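Local coordinates for phenazine biosynthesis protein PhzF family (Enterococcus faecalis, PDB 1S7J) that is of unproven function but has a diaminopimelate epimerase-like fold and probably acts as an isomerase, at residues A[76-81]-A[93-98]; A[148-151]-A[155-158]; A[235-240]-A[244-249]. All coordinates share one frame; numbering follows the deposited sequence.

Contact 1: A[76-81]-A[93-98]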
loop_
_atom_site.group_PDB
_atom_site.type_symbol
_atom_site.label_atom_id
_atom_site.label_comp_id
_atom_site.label_asym_id
_atom_site.label_seq_id
_atom_site.Cartn_x
_atom_site.Cartn_y
_atom_site.Cartn_z
ATOM N N LEU A 76 -6.326 -4.255 -3.208
ATOM C CA LEU A 76 -6.305 -4.071 -4.637
ATOM C C LEU A 76 -6.108 -5.425 -5.292
ATOM O O LEU A 76 -6.735 -5.741 -6.300
ATOM C CB LEU A 76 -5.163 -3.123 -5.019
ATOM C CG LEU A 76 -4.976 -2.697 -6.478
ATOM C CD1 LEU A 76 -4.208 -1.410 -6.526
ATOM C CD2 LEU A 76 -4.276 -3.785 -7.294
ATOM N N ALA A 77 -5.218 -6.229 -4.698
ATOM C CA ALA A 77 -4.913 -7.555 -5.192
ATOM C C ALA A 77 -6.132 -8.434 -5.157
ATOM O O ALA A 77 -6.443 -9.099 -6.138
ATOM C CB ALA A 77 -3.775 -8.177 -4.372
ATOM N N THR A 78 -6.822 -8.453 -4.020
ATOM C CA THR A 78 -8.035 -9.257 -3.861
ATOM C C THR A 78 -9.088 -8.836 -4.856
ATOM O O THR A 78 -9.878 -9.654 -5.317
ATOM C CB THR A 78 -8.612 -9.117 -2.490
ATOM O OG1 THR A 78 -7.668 -9.558 -1.524
ATOM C CG2 THR A 78 -9.865 -9.952 -2.353
ATOM N N ALA A 79 -9.139 -7.542 -5.139
ATOM C CA ALA A 79 -10.086 -6.997 -6.079
ATOM C C ALA A 79 -9.719 -7.509 -7.470
ATOM O O ALA A 79 -10.575 -8.009 -8.216
ATOM C CB ALA A 79 -10.031 -5.464 -6.053
ATOM N N PHE A 80 -8.447 -7.356 -7.810
ATOM C CA PHE A 80 -7.908 -7.784 -9.080
ATOM C C PHE A 80 -8.292 -9.216 -9.433
ATOM O O PHE A 80 -8.725 -9.478 -10.544
ATOM C CB PHE A 80 -6.387 -7.624 -9.072
ATOM C CG PHE A 80 -5.685 -8.295 -10.222
ATOM C CD1 PHE A 80 -5.536 -7.651 -11.434
ATOM C CD2 PHE A 80 -5.144 -9.571 -10.070
ATOM C CE1 PHE A 80 -4.861 -8.262 -12.485
ATOM C CE2 PHE A 80 -4.474 -10.186 -11.109
ATOM C CZ PHE A 80 -4.328 -9.535 -12.314
ATOM N N VAL A 81 -8.134 -10.147 -8.487
ATOM C CA VAL A 81 -8.475 -11.532 -8.778
ATOM C C VAL A 81 -9.965 -11.807 -8.855
ATOM O O VAL A 81 -10.380 -12.761 -9.512
ATOM C CB VAL A 81 -7.802 -12.515 -7.810
ATOM C CG1 VAL A 81 -6.571 -11.900 -7.210
ATOM C CG2 VAL A 81 -8.744 -13.032 -6.776
ATOM N N LEU A 93 -16.445 -3.233 -6.471
ATOM C CA LEU A 93 -16.481 -4.331 -5.508
ATOM C C LEU A 93 -16.658 -3.759 -4.077
ATOM O O LEU A 93 -16.027 -2.763 -3.718
ATOM C CB LEU A 93 -15.166 -5.121 -5.609
ATOM C CG LEU A 93 -15.146 -6.638 -5.837
ATOM C CD1 LEU A 93 -16.521 -7.182 -6.183
ATOM C CD2 LEU A 93 -14.131 -6.959 -6.934
ATOM N N HIS A 94 -17.512 -4.394 -3.288
ATOM C CA HIS A 94 -17.771 -3.942 -1.929
ATOM C C HIS A 94 -17.329 -4.974 -0.915
ATOM O O HIS A 94 -17.772 -6.120 -0.958
ATOM C CB HIS A 94 -19.272 -3.644 -1.752
ATOM C CG HIS A 94 -19.792 -2.602 -2.695
ATOM N ND1 HIS A 94 -19.353 -1.291 -2.669
ATOM C CD2 HIS A 94 -20.657 -2.691 -3.729
ATOM C CE1 HIS A 94 -19.925 -0.621 -3.655
ATOM N NE2 HIS A 94 -20.717 -1.440 -4.314
ATOM N N PHE A 95 -16.457 -4.577 0.002
ATOM C CA PHE A 95 -15.958 -5.486 1.020
ATOM C C PHE A 95 -16.470 -5.129 2.401
ATOM O O PHE A 95 -16.803 -3.983 2.665
ATOM C CB PHE A 95 -14.423 -5.468 1.035
ATOM C CG PHE A 95 -13.795 -5.856 -0.266
ATOM C CD1 PHE A 95 -13.643 -7.204 -0.610
ATOM C CD2 PHE A 95 -13.338 -4.890 -1.143
ATOM C CE1 PHE A 95 -13.044 -7.575 -1.818
ATOM C CE2 PHE A 95 -12.735 -5.245 -2.357
ATOM C CZ PHE A 95 -12.590 -6.595 -2.692
ATOM N N THR A 96 -16.528 -6.128 3.290
ATOM C CA THR A 96 -16.963 -5.903 4.656
ATOM C C THR A 96 -15.877 -6.289 5.678
ATOM O O THR A 96 -15.980 -7.276 6.376
ATOM C CB THR A 96 -18.294 -6.601 4.995
ATOM O OG1 THR A 96 -18.167 -8.027 4.940
ATOM C CG2 THR A 96 -19.352 -6.168 4.024
ATOM N N SER A 97 -14.849 -5.456 5.753
ATOM C CA SER A 97 -13.741 -5.707 6.665
ATOM C C SER A 97 -14.027 -5.418 8.139
ATOM O O SER A 97 -15.160 -5.140 8.539
ATOM C CB SER A 97 -12.519 -4.920 6.229
ATOM O OG SER A 97 -12.696 -3.526 6.398
ATOM N N GLN A 98 -12.981 -5.558 8.964
ATOM C CA GLN A 98 -13.113 -5.282 10.370
ATOM C C GLN A 98 -12.984 -3.771 10.576
ATOM O O GLN A 98 -13.407 -3.236 11.589
ATOM C CB GLN A 98 -12.115 -6.123 11.220
ATOM C CG GLN A 98 -10.631 -5.855 10.996
ATOM C CD GLN A 98 -9.749 -6.659 11.956
ATOM O OE1 GLN A 98 -9.970 -7.852 12.170
ATOM N NE2 GLN A 98 -8.771 -5.983 12.558
#
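Phe95 reaches from strand 92-97 to helix 72-85 with its ring directed so that the far rim, CZ and CE1, does the touching. Ala79 comes up at the ring's edge, close to the ring plane, its CA 4.2 Å from CZ of Phe95 and its CB also packing on that corner. Thr78 instead approaches obliquely, and its methyl CG2 lies 4.0 Å from CE1 of Phe95. The rotamer of Thr78 sorts its two branches: with OG1 beside the backbone N and opposite the carbonyl carbon (chi1 -60°), the methyl is left for the ring while the hydroxyl hydrogen-bonds to the carbonyl O of Ala74, one turn earlier in the helix. From the same strand Leu93 extends one methyl, CD2, alongside Ala79, placing it 3.9 Å from the carbonyl O of Ala79 and 4.5 Å from its CB, so leucine and phenylalanine, side by side on the strand, both bear on the small alanine. Leu93 and Phe95 both point toward the helix; the axes of segments 76-81 and 93-97 run at 129° and approach to 10.1 Å. Tyr57 and Val104, from the strands flanking 92-97, pack around the same residues, and Val23 lies against Thr78. Helix 72-85 is thus held on the strands of one domain, the side chain of Thr78 lying about 9 Å from that of Glu46, the predicted active-site residue. No hydrogen bond crosses between helix and strand; all four touching residues are buried, which implies that van der Waals packing, mostly apolar, joins these segments, with the threonine hydroxyl satisfied within its own helix.

Contact 2: A[148-151]-A[155-158]; sequences FVLK and TVAK
Leu150 lays its CB and CD2 over one methyl of Val156, CG2, the closer approach being 4.0 Å between CD2 of Leu150 and CG2 of Val156. The two branched side chains meet at a slant, and the same leucine methyl also comes within 4.2 Å of the CA of Val156, so it rests partly on the helix backbone. In Val156 the other methyl, CG1, stands opposite the backbone N (chi1 175°), which turns CG2 to the leucine. A more open contact lies next to this pair. Lys151 passes Thr155 at roughly a right angle, its CB 3.9 Å and its CD 4.1 Å from OG1 of Thr155. This is contact with aliphatic carbons, since the lysine chain stays extended through all four torsions and carries NZ away from the helix. The hydroxyl's polar partner is OD1 of Asp152, in the short connection between the segments. Hydrophobic and polar halves are therefore separated by one residue step on each side: Leu150 and Val156 are buried, Lys151 is exposed. The contact folds helix 153-158 back on the segment that leads out of strand 146-149, after a short connection. Val177 of the parallel neighbour, strand 175-180, touches both Leu150 and Val156, and Ala179 adds to the cover of the valine; Arg189 of strand 186-192 bonds to the carbonyl O of Val156, while helix 207-218 packs on Val149.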
loop_
_atom_site.group_PDB
_atom_site.type_symbol
_atom_site.label_atom_id
_atom_site.label_comp_id
_atom_site.label_asym_id
_atom_site.label_seq_id
_atom_site.Cartn_x
_atom_site.Cartn_y
_atom_site.Cartn_z
ATOM N N PHE A 148 8.920 13.448 5.499
ATOM C CA PHE A 148 10.035 14.316 5.116
ATOM C C PHE A 148 10.089 14.585 3.633
ATOM O O PHE A 148 9.855 13.695 2.827
ATOM C CB PHE A 148 11.355 13.690 5.561
ATOM C CG PHE A 148 11.361 13.218 6.977
ATOM C CD1 PHE A 148 11.650 11.892 7.281
ATOM C CD2 PHE A 148 11.063 14.101 8.027
ATOM C CE1 PHE A 148 11.649 11.443 8.593
ATOM C CE2 PHE A 148 11.059 13.663 9.342
ATOM C CZ PHE A 148 11.352 12.327 9.630
ATOM N N VAL A 149 10.401 15.817 3.272
ATOM C CA VAL A 149 10.512 16.200 1.872
ATOM C C VAL A 149 12.005 16.322 1.568
ATOM O O VAL A 149 12.746 16.939 2.330
ATOM C CB VAL A 149 9.790 17.537 1.591
ATOM C CG1 VAL A 149 9.886 17.896 0.115
ATOM C CG2 VAL A 149 8.326 17.437 2.025
ATOM N N LEU A 150 12.446 15.685 0.494
ATOM C CA LEU A 150 13.852 15.700 0.123
ATOM C C LEU A 150 14.145 16.535 -1.116
ATOM O O LEU A 150 13.231 17.096 -1.730
ATOM C CB LEU A 150 14.352 14.260 -0.058
ATOM C CG LEU A 150 14.711 13.407 1.180
ATOM C CD1 LEU A 150 13.832 13.702 2.386
ATOM C CD2 LEU A 150 14.628 11.939 0.802
ATOM N N LYS A 151 15.415 16.598 -1.486
ATOM C CA LYS A 151 15.876 17.383 -2.631
ATOM C C LYS A 151 15.197 17.090 -3.986
ATOM O O LYS A 151 14.629 17.989 -4.599
ATOM C CB LYS A 151 17.403 17.257 -2.776
ATOM C CG LYS A 151 17.997 18.123 -3.884
ATOM C CD LYS A 151 19.492 17.887 -4.046
ATOM C CE LYS A 151 20.045 18.705 -5.218
ATOM N NZ LYS A 151 21.521 18.538 -5.395
ATOM N N THR A 155 17.567 11.755 -5.295
ATOM C CA THR A 155 17.960 11.608 -3.894
ATOM C C THR A 155 17.061 10.633 -3.128
ATOM O O THR A 155 17.535 9.903 -2.253
ATOM C CB THR A 155 17.970 12.980 -3.157
ATOM O OG1 THR A 155 18.919 13.861 -3.793
ATOM C CG2 THR A 155 18.353 12.796 -1.688
ATOM N N VAL A 156 15.770 10.649 -3.432
ATOM C CA VAL A 156 14.815 9.769 -2.769
ATOM C C VAL A 156 15.134 8.329 -3.115
ATOM O O VAL A 156 15.183 7.453 -2.238
ATOM C CB VAL A 156 13.353 10.104 -3.213
ATOM C CG1 VAL A 156 12.377 9.126 -2.614
ATOM C CG2 VAL A 156 12.991 11.502 -2.783
ATOM N N ALA A 157 15.330 8.091 -4.399
ATOM C CA ALA A 157 15.643 6.784 -4.922
ATOM C C ALA A 157 16.957 6.236 -4.361
ATOM O O ALA A 157 17.019 5.099 -3.899
ATOM C CB ALA A 157 15.712 6.843 -6.435
ATOM N N LYS A 158 17.989 7.083 -4.380
ATOM C CA LYS A 158 19.324 6.707 -3.928
ATOM C C LYS A 158 19.591 6.431 -2.442
ATOM O O LYS A 158 20.452 5.610 -2.117
ATOM C CB LYS A 158 20.359 7.722 -4.449
ATOM C CG LYS A 158 20.670 7.607 -5.956
ATOM C CD LYS A 158 22.142 7.842 -6.307
ATOM C CE LYS A 158 22.487 7.211 -7.662
ATOM N NZ LYS A 158 21.648 7.706 -8.793
#

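Contact 3: A[235-240]-A[244-249]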
loop_
_atom_site.group_PDB
_atom_site.type_symbol
_atom_site.label_atom_id
_atom_site.label_comp_id
_atom_site.label_asym_id
_atom_site.label_seq_id
_atom_site.Cartn_x
_atom_site.Cartn_y
_atom_site.Cartn_z
ATOM N N LEU A 235 1.178 5.045 -9.387
ATOM C CA LEU A 235 -0.109 5.362 -8.788
ATOM C C LEU A 235 -0.723 6.607 -9.433
ATOM O O LEU A 235 -0.044 7.627 -9.593
ATOM C CB LEU A 235 0.049 5.632 -7.275
ATOM C CG LEU A 235 0.853 4.686 -6.364
ATOM C CD1 LEU A 235 2.257 5.235 -6.149
ATOM C CD2 LEU A 235 0.140 4.537 -5.028
ATOM N N THR A 236 -1.967 6.502 -9.868
ATOM C CA THR A 236 -2.646 7.662 -10.435
ATOM C C THR A 236 -3.471 8.212 -9.257
ATOM O O THR A 236 -4.213 7.467 -8.602
ATOM C CB THR A 236 -3.526 7.295 -11.660
ATOM O OG1 THR A 236 -3.894 8.492 -12.357
ATOM C CG2 THR A 236 -4.768 6.522 -11.242
ATOM N N CYS A 237 -3.250 9.478 -8.935
ATOM C CA CYS A 237 -3.915 10.114 -7.800
ATOM C C CYS A 237 -4.954 11.173 -8.111
ATOM O O CYS A 237 -4.837 11.921 -9.087
ATOM C CB CYS A 237 -2.864 10.720 -6.899
ATOM S SG CYS A 237 -1.573 9.585 -6.509
ATOM N N GLU A 238 -5.947 11.278 -7.240
ATOM C CA GLU A 238 -6.984 12.278 -7.385
ATOM C C GLU A 238 -7.401 12.834 -6.040
ATOM O O GLU A 238 -7.505 12.095 -5.038
ATOM C CB GLU A 238 -8.222 11.732 -8.109
ATOM C CG GLU A 238 -9.221 12.841 -8.451
ATOM C CD GLU A 238 -10.571 12.329 -8.877
ATOM O OE1 GLU A 238 -10.705 11.914 -10.046
ATOM O OE2 GLU A 238 -11.512 12.361 -8.046
ATOM N N VAL A 239 -7.611 14.141 -5.997
ATOM C CA VAL A 239 -8.033 14.812 -4.794
ATOM C C VAL A 239 -9.521 15.124 -4.844
ATOM O O VAL A 239 -10.015 15.689 -5.820
ATOM C CB VAL A 239 -7.262 16.132 -4.564
ATOM C CG1 VAL A 239 -7.704 16.779 -3.259
ATOM C CG2 VAL A 239 -5.771 15.873 -4.544
ATOM N N LYS A 240 -10.224 14.661 -3.835
ATOM C CA LYS A 240 -11.641 14.911 -3.687
ATOM C C LYS A 240 -11.738 15.679 -2.375
ATOM O O LYS A 240 -10.755 15.806 -1.616
ATOM C CB LYS A 240 -12.419 13.576 -3.563
ATOM C CG LYS A 240 -12.764 12.897 -4.897
ATOM C CD LYS A 240 -13.314 11.476 -4.679
ATOM C CE LYS A 240 -14.481 11.429 -3.679
ATOM N NZ LYS A 240 -14.872 10.034 -3.275
ATOM N N VAL A 244 -8.991 10.987 -0.734
ATOM C CA VAL A 244 -8.033 10.876 -1.853
ATOM C C VAL A 244 -8.167 9.508 -2.510
ATOM O O VAL A 244 -8.476 8.505 -1.841
ATOM C CB VAL A 244 -6.564 11.117 -1.419
ATOM C CG1 VAL A 244 -6.381 12.549 -0.976
ATOM C CG2 VAL A 244 -6.164 10.161 -0.328
ATOM N N ILE A 245 -7.961 9.475 -3.824
ATOM C CA ILE A 245 -8.082 8.246 -4.609
ATOM C C ILE A 245 -6.782 7.835 -5.297
ATOM O O ILE A 245 -6.127 8.654 -5.946
ATOM C CB ILE A 245 -9.133 8.414 -5.725
ATOM C CG1 ILE A 245 -10.441 8.962 -5.153
ATOM C CG2 ILE A 245 -9.362 7.084 -6.444
ATOM C CD1 ILE A 245 -11.081 8.081 -4.106
ATOM N N ILE A 246 -6.405 6.567 -5.133
ATOM C CA ILE A 246 -5.207 6.041 -5.795
ATOM C C ILE A 246 -5.597 4.888 -6.706
ATOM O O ILE A 246 -6.369 3.997 -6.308
ATOM C CB ILE A 246 -4.120 5.544 -4.789
ATOM C CG1 ILE A 246 -4.674 4.442 -3.893
ATOM C CG2 ILE A 246 -3.593 6.691 -3.980
ATOM C CD1 ILE A 246 -3.677 3.907 -2.915
ATOM N N GLY A 247 -5.104 4.913 -7.930
ATOM C CA GLY A 247 -5.404 3.851 -8.867
ATOM C C GLY A 247 -4.143 3.182 -9.346
ATOM O O GLY A 247 -3.176 3.865 -9.687
ATOM N N GLY A 248 -4.132 1.860 -9.382
ATOM C CA GLY A 248 -2.940 1.164 -9.845
ATOM C C GLY A 248 -3.207 -0.116 -10.596
ATOM O O GLY A 248 -4.273 -0.720 -10.442
ATOM N N THR A 249 -2.265 -0.503 -11.457
ATOM C CA THR A 249 -2.377 -1.742 -12.223
ATOM C C THR A 249 -1.964 -2.931 -11.340
ATOM O O THR A 249 -1.702 -2.760 -10.153
ATOM C CB THR A 249 -1.500 -1.710 -13.521
ATOM O OG1 THR A 249 -0.147 -1.344 -13.200
ATOM C CG2 THR A 249 -2.066 -0.704 -14.510
#
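Thr236 and Gly247 face each other across the two strands as a hydrogen-bonded antiparallel pair, and here the packing is close. The N of Thr236 reaches the O of Gly247 at 2.9 Å in an almost straight bond, 174° at the hydrogen, and the N of Gly247 returns a bond of 2.8 Å to the O of Thr236. OG1 of Thr236 stands opposite the backbone N (chi1 -166°), which places the methyl CG2 between N and the carbonyl carbon, 3.6 Å from the CA of Gly247; the methyl thus covers the glycine backbone on the face where Gly247 has no side chain. Two residues along, Glu238 and Ile245 form the second hydrogen-bonded pair; in each pair one bond is straighter and the other more bent. All four donors lie in the plane of the carbonyl they address. Between these rungs, CA-H···O contacts such as CA of Cys237 to O of Ile245 supplement the ladder, while the side chains of the non-hydrogen-bonded pair Cys237 and Ile246 turn to the buried face, where SG of Cys237 is 4.3 Å from CG2 of Ile246. The arrangement is a β-hairpin: strand 234-240 turns back into strand 243-259, with strand 222-227 on the outer side of one arm and strand 110-116 beside the other. Ile211 of helix 207-218 packs on Cys237, Val239 and Ile246, covering part of this face. The face of Thr236, Glu238 and Ile245 is more open. Glu238 meets Ile245 through their CB atoms, and its extended chain carries the carboxylate onward past them. Nearer the turn, exposed Lys240 bends at chi3 and rests its aliphatic CD against CG1 of Ile245 at 3.8 Å, an oblique crossing in which the lysine's methylene chain shields part of the isoleucine.

Contact 1 is wholly buried, whereas contacts 2 and 3 each combine a buried side with a more open one ending in a lysine. Contact 1 sets a helix against a strand and contact 2 a helix against the residues that leave one, both mainly through side chains and without a hydrogen bond across; they lie on opposite sides of the chain's centre, about 32 Å apart between centres. Contact 3 differs in chemistry, being a backbone ladder between two strands. It also adjoins contact 1, where CD1 of Leu76 lies 4.0 Å from the O of Gly248. Contact 2 touches neither, its nearest atoms about 11 Å from contact 3, though helix 207-218 packs on residues of both.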